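Local coordinates for oligopeptide ABC transporter, periplasmic oligopeptide-binding protein, putative (Thermotoga maritima MSB8, PDB 5IPW) that probably binds oligopeptides in the periplasm and passes them to an ABC transporter for uptake, at residues 326-331 with 598-603; 606-611 with 627-632. All coordinates share one frame; numbering follows the deposited sequence.

Contact 1: 326-331 with 598-603; sequences YRVLKW and PAIAKN
Arg327 faces Ala601, and Leu329 faces Ala599, as hydrogen-bonded pairs where strands 326-329 and 599-602 run antiparallel in the middle of a four-stranded mixed sheet. Four main-chain bonds hold the register. Arg327 N gives a bond of 2.9 Å to Ala601 O, and Leu329 N gives one of 2.7 Å to Ala599 O. Ala601 N and Ala599 N return bonds to Arg327 O and Leu329 O.

Arg327, Leu329, Ala599 and Ala601 share one face of the sheet. CG of Arg327 sits between the backbone N and the carbonyl carbon (chi1 65°), and the chain runs extended from CG to NE. The guanidinium lays a face on Ala601 CB, with NH1 3.5 Å from that methyl. NH1 also donates to Lys602 O at 2.6 Å. This oxygen lies in the guanidinium plane, while NH1 sits above the carbonyl plane. NH2 bonds to Phe605 O. An alanine in place of Arg327 would probably leave Lys602 O and Phe605 O without these donors and take the guanidinium from over the Ala601 methyl. Farther along, Ala599 CB makes a CH-pi contact over the Trp331 six-membered ring, 4.0 Å from its centroid.

Tyr326, Val328 and Ile600 meet on the other side. Tyr326 CD1 comes 3.9 Å from Ile600 CB, and Ile600 CD1 lies over one ring face. Tyr326 OH bonds to Leu317 O of helix 311-324, which packs against this side. A water links Tyr326 O with Asn603 ND2. The pairing thus rests on main-chain bonds, with apolar contacts on both faces and two Arg327 guanidinium nitrogens taken up by main-chain carbonyls.

Contact 2: 606-611 with 627-632; sequences RNVPEF and MQFFIE
Asn607 and Gln628 exchange hydrogen bonds beside a short antiparallel bridge near the C-terminus. The bridge pairs Arg606 with Phe630 and joins strands 605-606 and 630-631. Arg606 N bonds to Phe630 O at 2.7 Å, and Phe630 N bonds back to Arg606 O. Asn607 then leaves the strand with a positive phi (64°), and its CB is directed toward segment 627-632.

CB of Asn607 lies against both oxygens of Gln628, O and OE1. CG is anti to the carbonyl carbon, beside the backbone N (chi1 -82°), and also lies by Gln628 OE1. At the tip the two amide atoms have different tasks. OD1 accepts from the backbone N of Glu54 and of Lys55. ND2 donates to Gln628 O at 2.7 Å, nearly along the C=O axis, and that oxygen is in the amide plane. ND2 also comes to the edge of the Phe630 ring, 3.4 Å from CD1. The Gln628 chain bends at chi2 (79°). Its NE2 gives a 3.0 Å bond to Asn607 O and another to Met625 O, while OE1 accepts from Val53 N. The two amides are thus tied to each other's main chain and to residues 53-55.

Arg606 CB covers the Phe630 ring toward its rim, 3.7 Å from the centroid. Its guanidinium turns away to a salt bridge with Glu54. Glu632 lies alongside, its OE2 4.2 Å from Arg606 NE and well out of the guanidinium plane, an opposite charge without a salt bridge. On the Phe629 ring, Asn607 O sits at the edge, and Val608 CG2 stands over the centre, 4.1 Å from the centroid.

Overall arrangement
Both contacts are largely buried, each with a single exposed residue among those that touch, and both are antiparallel. Contact 1 is a regular strand pair inside a four-stranded sheet. Contact 2 has one bridge in a two-stranded sheet, and side-chain amides do much of the joining. Aromatic rings take part in both, but aliphatic contacts weigh more in contact 1. The chain runs directly from 598-603 into 606-611, and the centres of the two contacts are about 11 Å apart. The two sites touch. Trp331 NE1 probably bonds to Pro609 O, and Leu329 CD1 packs on Val608 CG1. Arg327 and Arg606 also bring like charges close, and Glu54, outside both contacts, probably helps to offset this.

Contact 1: 326-331 with 598-603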
loop_
_atom_site.group_PDB
_atom_site.type_symbol
_atom_site.label_atom_id
_atom_site.label_comp_id
_atom_site.label_asym_id
_atom_site.label_seq_id
_atom_site.Cartn_x
_atom_site.Cartn_y
_atom_site.Cartn_z
ATOM N N TYR A 326 -8.649 -2.245 26.603
ATOM C CA TYR A 326 -8.046 -1.808 25.357
ATOM C C TYR A 326 -8.934 -0.787 24.665
ATOM O O TYR A 326 -10.045 -0.526 25.101
ATOM C CB TYR A 326 -7.791 -3.004 24.422
ATOM C CG TYR A 326 -9.043 -3.694 23.915
ATOM C CD1 TYR A 326 -9.734 -3.205 22.820
ATOM C CD2 TYR A 326 -9.530 -4.846 24.541
ATOM C CE1 TYR A 326 -10.876 -3.835 22.359
ATOM C CE2 TYR A 326 -10.670 -5.488 24.085
ATOM C CZ TYR A 326 -11.344 -4.982 23.002
ATOM O OH TYR A 326 -12.485 -5.607 22.563
ATOM N N ARG A 327 -8.428 -0.214 23.580
ATOM C CA ARG A 327 -9.198 0.721 22.774
ATOM C C ARG A 327 -9.187 0.259 21.333
ATOM O O ARG A 327 -8.274 -0.448 20.910
ATOM C CB ARG A 327 -8.642 2.148 22.897
ATOM C CG ARG A 327 -7.239 2.360 22.347
ATOM C CD ARG A 327 -6.613 3.612 22.954
ATOM N NE ARG A 327 -5.246 3.866 22.499
ATOM C CZ ARG A 327 -4.186 3.151 22.858
ATOM N NH1 ARG A 327 -4.318 2.103 23.664
ATOM N NH2 ARG A 327 -2.982 3.474 22.398
ATOM N N VAL A 328 -10.224 0.640 20.598
ATOM C CA VAL A 328 -10.355 0.289 19.196
ATOM C C VAL A 328 -9.956 1.494 18.366
ATOM O O VAL A 328 -10.546 2.572 18.487
ATOM C CB VAL A 328 -11.798 -0.118 18.843
ATOM C CG1 VAL A 328 -11.963 -0.291 17.341
ATOM C CG2 VAL A 328 -12.171 -1.410 19.556
ATOM N N LEU A 329 -8.960 1.299 17.513
ATOM C CA LEU A 329 -8.452 2.371 16.680
ATOM C C LEU A 329 -9.196 2.357 15.353
ATOM O O LEU A 329 -9.246 1.331 14.664
ATOM C CB LEU A 329 -6.938 2.223 16.490
ATOM C CG LEU A 329 -6.180 2.252 17.823
ATOM C CD1 LEU A 329 -4.787 1.677 17.677
ATOM C CD2 LEU A 329 -6.117 3.661 18.379
ATOM N N LYS A 330 -9.774 3.507 15.011
ATOM C CA LYS A 330 -10.628 3.642 13.836
ATOM C C LYS A 330 -9.799 3.878 12.582
ATOM O O LYS A 330 -9.960 4.891 11.900
ATOM C CB LYS A 330 -11.635 4.795 14.023
ATOM C CG LYS A 330 -12.972 4.389 14.623
ATOM C CD LYS A 330 -12.949 4.356 16.140
ATOM C CE LYS A 330 -14.227 3.741 16.697
ATOM N NZ LYS A 330 -14.111 3.484 18.161
ATOM N N TRP A 331 -8.915 2.941 12.270
ATOM C CA TRP A 331 -8.147 3.022 11.028
ATOM C C TRP A 331 -9.035 2.604 9.863
ATOM O O TRP A 331 -9.942 1.786 10.028
ATOM C CB TRP A 331 -6.907 2.126 11.077
ATOM C CG TRP A 331 -5.927 2.470 12.156
ATOM C CD1 TRP A 331 -5.980 3.525 13.026
ATOM C CD2 TRP A 331 -4.722 1.773 12.453
ATOM N NE1 TRP A 331 -4.888 3.511 13.851
ATOM C CE2 TRP A 331 -4.102 2.443 13.517
ATOM C CE3 TRP A 331 -4.108 0.641 11.922
ATOM C CZ2 TRP A 331 -2.907 2.011 14.065
ATOM C CZ3 TRP A 331 -2.920 0.218 12.470
ATOM C CH2 TRP A 331 -2.329 0.903 13.523
ATOM N N PRO A 598 -10.177 -1.701 11.531
ATOM C CA PRO A 598 -9.773 -1.314 12.869
ATOM C C PRO A 598 -8.641 -2.137 13.458
ATOM O O PRO A 598 -8.388 -3.268 13.044
ATOM C CB PRO A 598 -11.046 -1.531 13.684
ATOM C CG PRO A 598 -11.698 -2.680 13.011
ATOM C CD PRO A 598 -11.429 -2.476 11.545
ATOM N N ALA A 599 -7.977 -1.540 14.435
ATOM C CA ALA A 599 -6.930 -2.199 15.184
ATOM C C ALA A 599 -7.283 -2.044 16.638
ATOM O O ALA A 599 -8.188 -1.282 16.988
ATOM C CB ALA A 599 -5.589 -1.539 14.905
ATOM N N ILE A 600 -6.575 -2.762 17.492
ATOM C CA ILE A 600 -6.719 -2.557 18.917
ATOM C C ILE A 600 -5.360 -2.372 19.548
ATOM O O ILE A 600 -4.354 -2.860 19.037
ATOM C CB ILE A 600 -7.490 -3.702 19.615
ATOM C CG1 ILE A 600 -6.668 -4.994 19.673
ATOM C CG2 ILE A 600 -8.815 -3.946 18.910
ATOM C CD1 ILE A 600 -7.290 -6.058 20.560
ATOM N N ALA A 601 -5.357 -1.635 20.650
ATOM C CA ALA A 601 -4.177 -1.440 21.452
ATOM C C ALA A 601 -4.620 -1.389 22.897
ATOM O O ALA A 601 -5.546 -0.679 23.231
ATOM C CB ALA A 601 -3.493 -0.139 21.068
ATOM N N LYS A 602 -3.963 -2.149 23.751
ATOM C CA LYS A 602 -4.198 -2.040 25.170
ATOM C C LYS A 602 -4.018 -0.596 25.614
ATOM O O LYS A 602 -3.270 0.162 25.002
ATOM C CB LYS A 602 -3.235 -2.939 25.944
ATOM C CG LYS A 602 -3.509 -4.423 25.756
ATOM C CD LYS A 602 -4.687 -4.903 26.581
ATOM C CE LYS A 602 -4.289 -5.108 28.030
ATOM N NZ LYS A 602 -5.373 -5.830 28.743
ATOM N N ASN A 603 -4.696 -0.228 26.691
ATOM C CA ASN A 603 -4.624 1.126 27.218
ATOM C C ASN A 603 -3.232 1.543 27.673
ATOM O O ASN A 603 -2.949 2.738 27.747
ATOM C CB ASN A 603 -5.609 1.296 28.377
ATOM C CG ASN A 603 -7.045 1.210 27.925
ATOM O OD1 ASN A 603 -7.361 1.506 26.776
ATOM N ND2 ASN A 603 -7.923 0.793 28.822
HETATM O O HOH W 1 -10.669 0.408 27.525
#

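Contact 2: 606-611 with 627-632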
loop_
_atom_site.group_PDB
_atom_site.type_symbol
_atom_site.label_atom_id
_atom_site.label_comp_id
_atom_site.label_asym_id
_atom_site.label_seq_id
_atom_site.Cartn_x
_atom_site.Cartn_y
_atom_site.Cartn_z
ATOM N N ARG A 606 1.305 2.289 23.921
ATOM C CA ARG A 606 1.290 3.691 23.540
ATOM C C ARG A 606 2.072 3.989 22.278
ATOM O O ARG A 606 2.696 3.097 21.706
ATOM C CB ARG A 606 1.816 4.513 24.714
ATOM C CG ARG A 606 0.817 4.610 25.852
ATOM C CD ARG A 606 -0.343 5.496 25.438
ATOM N NE ARG A 606 -1.632 4.914 25.765
ATOM C CZ ARG A 606 -2.808 5.437 25.418
ATOM N NH1 ARG A 606 -2.880 6.562 24.716
ATOM N NH2 ARG A 606 -3.930 4.823 25.781
ATOM N N ASN A 607 2.013 5.255 21.850
ATOM C CA ASN A 607 2.633 5.736 20.605
ATOM C C ASN A 607 2.018 5.089 19.365
ATOM O O ASN A 607 2.666 4.992 18.320
ATOM C CB ASN A 607 4.170 5.557 20.620
ATOM C CG ASN A 607 4.901 6.680 21.361
ATOM O OD1 ASN A 607 4.346 7.728 21.656
ATOM N ND2 ASN A 607 6.163 6.451 21.651
ATOM N N VAL A 608 0.762 4.662 19.483
ATOM C CA VAL A 608 0.014 4.116 18.353
ATOM C C VAL A 608 -0.915 5.213 17.844
ATOM O O VAL A 608 -1.696 5.752 18.621
ATOM C CB VAL A 608 -0.839 2.890 18.751
ATOM C CG1 VAL A 608 -1.465 2.256 17.524
ATOM C CG2 VAL A 608 0.005 1.848 19.480
ATOM N N PRO A 609 -0.836 5.547 16.540
ATOM C CA PRO A 609 -1.668 6.614 15.969
ATOM C C PRO A 609 -3.164 6.339 16.047
ATOM O O PRO A 609 -3.602 5.231 15.754
ATOM C CB PRO A 609 -1.239 6.671 14.493
ATOM C CG PRO A 609 0.045 5.953 14.421
ATOM C CD PRO A 609 0.077 4.967 15.544
ATOM N N GLU A 610 -3.927 7.363 16.405
ATOM C CA GLU A 610 -5.376 7.268 16.495
ATOM C C GLU A 610 -5.977 6.947 15.134
ATOM O O GLU A 610 -6.764 6.011 14.993
ATOM C CB GLU A 610 -5.947 8.583 17.022
ATOM C CG GLU A 610 -7.348 8.471 17.590
ATOM C CD GLU A 610 -7.912 9.805 18.066
ATOM O OE1 GLU A 610 -9.132 10.018 17.910
ATOM O OE2 GLU A 610 -7.147 10.641 18.594
ATOM N N PHE A 611 -5.587 7.728 14.132
ATOM C CA PHE A 611 -6.073 7.559 12.763
ATOM C C PHE A 611 -4.939 7.081 11.865
ATOM O O PHE A 611 -3.772 7.405 12.090
ATOM C CB PHE A 611 -6.638 8.881 12.229
ATOM C CG PHE A 611 -7.668 9.511 13.130
ATOM C CD1 PHE A 611 -8.985 9.055 13.137
ATOM C CD2 PHE A 611 -7.321 10.560 13.979
ATOM C CE1 PHE A 611 -9.933 9.634 13.968
ATOM C CE2 PHE A 611 -8.264 11.143 14.811
ATOM C CZ PHE A 611 -9.572 10.676 14.807
ATOM N N MET A 627 8.519 0.736 15.611
ATOM C CA MET A 627 9.776 0.804 16.349
ATOM C C MET A 627 9.683 1.744 17.558
ATOM O O MET A 627 10.432 1.578 18.519
ATOM C CB MET A 627 10.944 1.192 15.425
ATOM C CG MET A 627 10.991 2.655 14.980
ATOM S SD MET A 627 12.173 2.959 13.629
ATOM C CE MET A 627 13.177 4.107 14.508
ATOM N N GLN A 628 8.765 2.714 17.514
ATOM C CA GLN A 628 8.580 3.663 18.633
ATOM C C GLN A 628 7.307 3.433 19.448
ATOM O O GLN A 628 6.936 4.276 20.268
ATOM C CB GLN A 628 8.667 5.139 18.164
ATOM C CG GLN A 628 7.732 5.578 17.051
ATOM C CD GLN A 628 6.320 5.863 17.509
ATOM O OE1 GLN A 628 6.092 6.737 18.340
ATOM N NE2 GLN A 628 5.356 5.134 16.950
ATOM N N PHE A 629 6.645 2.302 19.235
ATOM C CA PHE A 629 5.574 1.873 20.141
ATOM C C PHE A 629 6.212 1.551 21.468
ATOM O O PHE A 629 7.361 1.118 21.506
ATOM C CB PHE A 629 4.882 0.604 19.652
ATOM C CG PHE A 629 4.069 0.767 18.393
ATOM C CD1 PHE A 629 3.777 2.015 17.857
ATOM C CD2 PHE A 629 3.547 -0.356 17.775
ATOM C CE1 PHE A 629 3.016 2.131 16.704
ATOM C CE2 PHE A 629 2.767 -0.249 16.636
ATOM C CZ PHE A 629 2.511 0.996 16.091
ATOM N N PHE A 630 5.478 1.755 22.554
ATOM C CA PHE A 630 5.945 1.306 23.862
ATOM C C PHE A 630 4.835 0.862 24.797
ATOM O O PHE A 630 3.667 1.169 24.585
ATOM C CB PHE A 630 6.807 2.380 24.540
ATOM C CG PHE A 630 6.028 3.524 25.156
ATOM C CD1 PHE A 630 5.557 4.564 24.372
ATOM C CD2 PHE A 630 5.827 3.587 26.523
ATOM C CE1 PHE A 630 4.880 5.633 24.937
ATOM C CE2 PHE A 630 5.147 4.653 27.094
ATOM C CZ PHE A 630 4.669 5.676 26.298
ATOM N N ILE A 631 5.246 0.140 25.836
ATOM C CA ILE A 631 4.373 -0.319 26.903
ATOM C C ILE A 631 4.704 0.461 28.169
ATOM O O ILE A 631 5.859 0.502 28.596
ATOM C CB ILE A 631 4.588 -1.831 27.178
ATOM C CG1 ILE A 631 4.226 -2.648 25.941
ATOM C CG2 ILE A 631 3.753 -2.312 28.358
ATOM C CD1 ILE A 631 4.947 -3.974 25.872
ATOM N N GLU A 632 3.687 1.045 28.791
ATOM C CA GLU A 632 3.898 1.805 30.020
ATOM C C GLU A 632 4.554 0.936 31.085
ATOM O O GLU A 632 4.222 -0.232 31.218
ATOM C CB GLU A 632 2.575 2.360 30.535
ATOM C CG GLU A 632 2.013 3.449 29.643
ATOM C CD GLU A 632 0.638 3.931 30.053
ATOM O OE1 GLU A 632 -0.037 3.253 30.855
ATOM O OE2 GLU A 632 0.223 4.996 29.542
#